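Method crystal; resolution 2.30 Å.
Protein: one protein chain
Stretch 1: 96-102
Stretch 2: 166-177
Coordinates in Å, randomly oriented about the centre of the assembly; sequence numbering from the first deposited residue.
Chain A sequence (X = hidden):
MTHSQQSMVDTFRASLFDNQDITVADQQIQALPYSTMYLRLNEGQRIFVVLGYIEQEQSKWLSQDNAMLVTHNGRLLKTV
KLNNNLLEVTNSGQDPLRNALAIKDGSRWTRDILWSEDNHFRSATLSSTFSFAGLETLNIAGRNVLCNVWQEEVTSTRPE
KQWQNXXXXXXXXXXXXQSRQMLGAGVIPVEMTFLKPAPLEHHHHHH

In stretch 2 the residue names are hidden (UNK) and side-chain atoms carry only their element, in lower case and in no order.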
# COMPACT_ATOMS: atom_id res chain seq x y z
N PRO A 96 4.17 -17.92 -14.41
CA PRO A 96 3.63 -19.22 -13.99
C PRO A 96 3.37 -19.36 -12.49
O PRO A 96 2.49 -20.11 -12.08
CB PRO A 96 4.65 -20.23 -14.53
CG PRO A 96 5.89 -19.43 -14.72
CD PRO A 96 5.42 -18.09 -15.18
N LEU A 97 4.12 -18.62 -11.69
CA LEU A 97 3.94 -18.65 -10.25
C LEU A 97 2.59 -18.09 -9.86
O LEU A 97 2.19 -18.18 -8.70
CB LEU A 97 5.05 -17.85 -9.56
CG LEU A 97 6.43 -18.48 -9.68
CD1 LEU A 97 7.48 -17.53 -9.14
CD2 LEU A 97 6.45 -19.80 -8.92
N ARG A 98 1.87 -17.50 -10.81
CA ARG A 98 0.55 -16.96 -10.47
C ARG A 98 -0.40 -18.12 -10.20
O ARG A 98 -1.42 -17.95 -9.56
CB ARG A 98 0.00 -16.07 -11.59
CG ARG A 98 0.68 -14.72 -11.69
CD ARG A 98 0.00 -13.81 -12.69
NE ARG A 98 -0.63 -12.68 -12.02
CZ ARG A 98 -1.80 -12.73 -11.41
NH1 ARG A 98 -2.49 -13.87 -11.38
NH2 ARG A 98 -2.28 -11.65 -10.79
N ASN A 99 -0.04 -19.29 -10.71
CA ASN A 99 -0.82 -20.51 -10.49
C ASN A 99 0.22 -21.62 -10.31
O ASN A 99 0.34 -22.51 -11.15
CB ASN A 99 -1.72 -20.81 -11.70
CG ASN A 99 -2.83 -21.79 -11.36
OD1 ASN A 99 -2.62 -22.77 -10.63
ND2 ASN A 99 -4.03 -21.55 -11.90
N ALA A 100 0.96 -21.53 -9.22
CA ALA A 100 2.04 -22.47 -8.91
C ALA A 100 1.68 -23.95 -8.96
O ALA A 100 2.53 -24.77 -9.30
CB ALA A 100 2.65 -22.13 -7.55
N LEU A 101 0.45 -24.30 -8.62
CA LEU A 101 0.08 -25.71 -8.67
C LEU A 101 -0.16 -26.19 -10.11
O LEU A 101 0.05 -27.36 -10.40
CB LEU A 101 -1.15 -25.97 -7.81
CG LEU A 101 -0.92 -25.96 -6.30
CD1 LEU A 101 -2.23 -26.28 -5.61
CD2 LEU A 101 0.15 -26.98 -5.91
N ALA A 102 -0.57 -25.27 -10.98
CA ALA A 102 -0.85 -25.59 -12.38
C ALA A 102 0.35 -25.43 -13.30
O ALA A 102 0.20 -25.39 -14.52
CB ALA A 102 -2.00 -24.73 -12.90
N UNK A 166 15.23 -20.72 -8.17
CA UNK A 166 14.57 -21.90 -7.62
C UNK A 166 13.40 -21.47 -6.76
O UNK A 166 13.50 -20.50 -6.01
c UNK A 166 15.56 -22.75 -6.79
o UNK A 166 16.72 -23.04 -7.59
c UNK A 166 14.92 -24.06 -6.37
N UNK A 167 12.29 -22.18 -6.88
CA UNK A 167 11.08 -21.86 -6.12
C UNK A 167 10.52 -23.12 -5.46
O UNK A 167 10.22 -24.10 -6.14
c UNK A 167 10.38 -18.76 -7.06
c UNK A 167 11.46 -18.87 -9.62
c UNK A 167 10.46 -19.99 -7.72
c UNK A 167 11.38 -17.64 -8.95
c UNK A 167 10.02 -21.25 -7.04
c UNK A 167 11.00 -20.03 -9.01
c UNK A 167 10.84 -17.59 -7.67
N UNK A 168 10.41 -23.09 -4.14
CA UNK A 168 9.87 -24.21 -3.36
C UNK A 168 8.39 -23.99 -3.12
O UNK A 168 8.01 -23.14 -2.31
c UNK A 168 15.81 -23.44 -2.94
c UNK A 168 12.29 -26.21 -2.10
n UNK A 168 13.64 -26.37 -2.30
c UNK A 168 14.20 -25.13 -2.51
c UNK A 168 15.53 -24.78 -2.76
c UNK A 168 10.60 -24.32 -2.04
c UNK A 168 11.95 -24.90 -2.19
c UNK A 168 13.47 -22.83 -2.66
c UNK A 168 14.80 -22.47 -2.90
c UNK A 168 13.16 -24.18 -2.46
N UNK A 169 7.56 -24.77 -3.80
CA UNK A 169 6.11 -24.63 -3.72
C UNK A 169 5.39 -25.67 -2.86
O UNK A 169 5.67 -26.86 -2.95
c UNK A 169 3.99 -24.44 -5.07
c UNK A 169 5.48 -24.71 -5.14
c UNK A 169 6.17 -23.73 -6.07
N UNK A 170 4.45 -25.20 -2.04
CA UNK A 170 3.66 -26.09 -1.21
C UNK A 170 2.77 -26.89 -2.17
O UNK A 170 1.86 -26.34 -2.78
o UNK A 170 1.13 -26.94 0.19
c UNK A 170 2.79 -25.28 -0.26
c UNK A 170 1.98 -26.16 0.67
o UNK A 170 2.19 -26.06 1.89
N UNK A 171 3.04 -28.19 -2.30
CA UNK A 171 2.31 -29.06 -3.22
C UNK A 171 0.79 -29.18 -3.04
O UNK A 171 0.13 -29.83 -3.84
o UNK A 171 2.73 -31.06 -1.89
c UNK A 171 2.92 -30.47 -3.17
N UNK A 172 0.26 -28.55 -1.99
CA UNK A 172 -1.16 -28.59 -1.67
C UNK A 172 -1.87 -27.24 -1.82
O UNK A 172 -3.05 -27.18 -2.19
c UNK A 172 -1.34 -29.10 -0.24
N UNK A 173 -1.17 -26.15 -1.53
CA UNK A 173 -1.77 -24.83 -1.64
C UNK A 173 -1.28 -24.06 -2.85
O UNK A 173 -2.01 -23.27 -3.42
c UNK A 173 -1.48 -23.98 -0.40
c UNK A 173 -1.96 -24.68 0.85
o UNK A 173 -0.07 -23.75 -0.31
N UNK A 174 -0.03 -24.29 -3.23
CA UNK A 174 0.54 -23.59 -4.35
C UNK A 174 1.37 -22.41 -3.87
O UNK A 174 2.03 -21.74 -4.65
N UNK A 175 1.33 -22.16 -2.56
CA UNK A 175 2.09 -21.06 -1.97
C UNK A 175 3.59 -21.35 -1.99
O UNK A 175 4.01 -22.41 -1.58
c UNK A 175 2.63 -19.87 0.22
c UNK A 175 1.67 -20.81 -0.52
n UNK A 175 2.36 -18.55 2.23
o UNK A 175 2.20 -20.78 2.40
c UNK A 175 2.37 -19.77 1.71
N UNK A 176 4.37 -20.38 -2.46
CA UNK A 176 5.82 -20.52 -2.49
C UNK A 176 6.28 -20.27 -1.04
O UNK A 176 5.89 -19.28 -0.43
c UNK A 176 7.96 -19.40 -3.29
c UNK A 176 6.07 -19.82 -4.89
c UNK A 176 6.44 -19.46 -3.45
N UNK A 177 7.07 -21.19 -0.50
CA UNK A 177 7.54 -21.06 0.88
C UNK A 177 8.99 -20.63 0.95
O UNK A 177 9.49 -20.23 2.00
n UNK A 177 5.61 -21.36 3.93
c UNK A 177 5.49 -22.13 5.01
c UNK A 177 5.12 -21.69 2.60
c UNK A 177 7.36 -22.37 1.65
n UNK A 177 5.96 -21.72 6.17
c UNK A 177 5.92 -22.78 1.89
n UNK A 177 4.89 -23.31 4.92

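Position 166 has three side-chain atoms: one carbon that carries an oxygen and a second carbon. It lies out of reach of stretch 1. A beta-branched hydroxyl side chain of this size is Thr-166, and its hydroxyl is hydrogen-bonded elsewhere in the structure.

Position 167 has seven carbons, one followed by a six-membered ring, with no oxygen on the ring. Leu-97 CD1 sits over one face of this ring, 3.8 Å from its centroid and 15° off the normal. The residue is Phe-167, and the contact is a CH-pi interaction. The closest pair is Leu-97 CD1 and Phe-167 CE1 at 3.7 Å.

Position 168 has one carbon and then fused five- and six-membered rings with eight carbons and one nitrogen. This indole is Trp-168. It does not touch stretch 1.

Position 169 has three carbons, one carrying the other two. The fork packs on Ala-100 CB, one branch closer than the other. The residue is Val-169, with its CG1 3.6 Å from Ala-100 CB.

Position 170 has two carbons, the second carrying two oxygens. Two oxygens on the end carbon make it a carboxylate, so the residue is Asp-170. Asp-170 OD1 accepts a hydrogen bond from the backbone N of position 172 at 2.8 Å. Asp-170 OD1 accepts another from the backbone N of position 173 at 3.0 Å. Together they tie down the start of the turn. The backbone O of Asp-170 is 3.6 Å from Leu-101 CD2.

Position 171 has one carbon and one oxygen. It is Ser-171. The CA-to-CB bond points away from stretch 1, but the backbone O lies 3.5 Å from Leu-101 CD2.

Position 172 has a single carbon, so it is Ala-172. Its CB also points away. Its backbone O is 3.6 Å from Leu-101 CD1.

Position 173 has one carbon carrying an oxygen and a carbon. It is Thr-173. Thr-173 OG1 accepts a hydrogen bond from the N of 175 at 3.1 Å. Its backbone C lies 3.7 Å from Leu-101 CD1.

Position 174 has no side-chain atoms and is Gly-174. Its phi is 98°, where a CB would jam against the preceding carbonyl. An ideal CB would also sit 3.0 Å from Leu-101 CG. The CA itself is 3.4 Å from Leu-101 CG, and Gly-174 O is 3.0 Å from Ala-100 CB.

Position 175 has three carbons, the third carrying an oxygen and a nitrogen. It is Gln-175; its CA-to-CB bond points away from stretch 1 and it makes no contact there.

Position 176 has three carbons in a fork, and one of them approaches Leu-97 CD2. It is Val-176, with Val-176 CG2 4.0 Å from Leu-97 CD2.

Position 177 has three carbons, a nitrogen, then a carbon carrying two nitrogens. It is Arg-177, out of reach.

The contact has no hydrogen bonds across it and buries 353 Å² in total. Leu-97 packs on Phe-167 and Val-176. Ala-100 meets both Val-169 and the Gly-174 carbonyl. Leu-101 lies against backbone from Asp-170 to Gly-174, where the glycine leaves room for it.

Stretch 2, residues 166-177: TFWVDSATGQVR
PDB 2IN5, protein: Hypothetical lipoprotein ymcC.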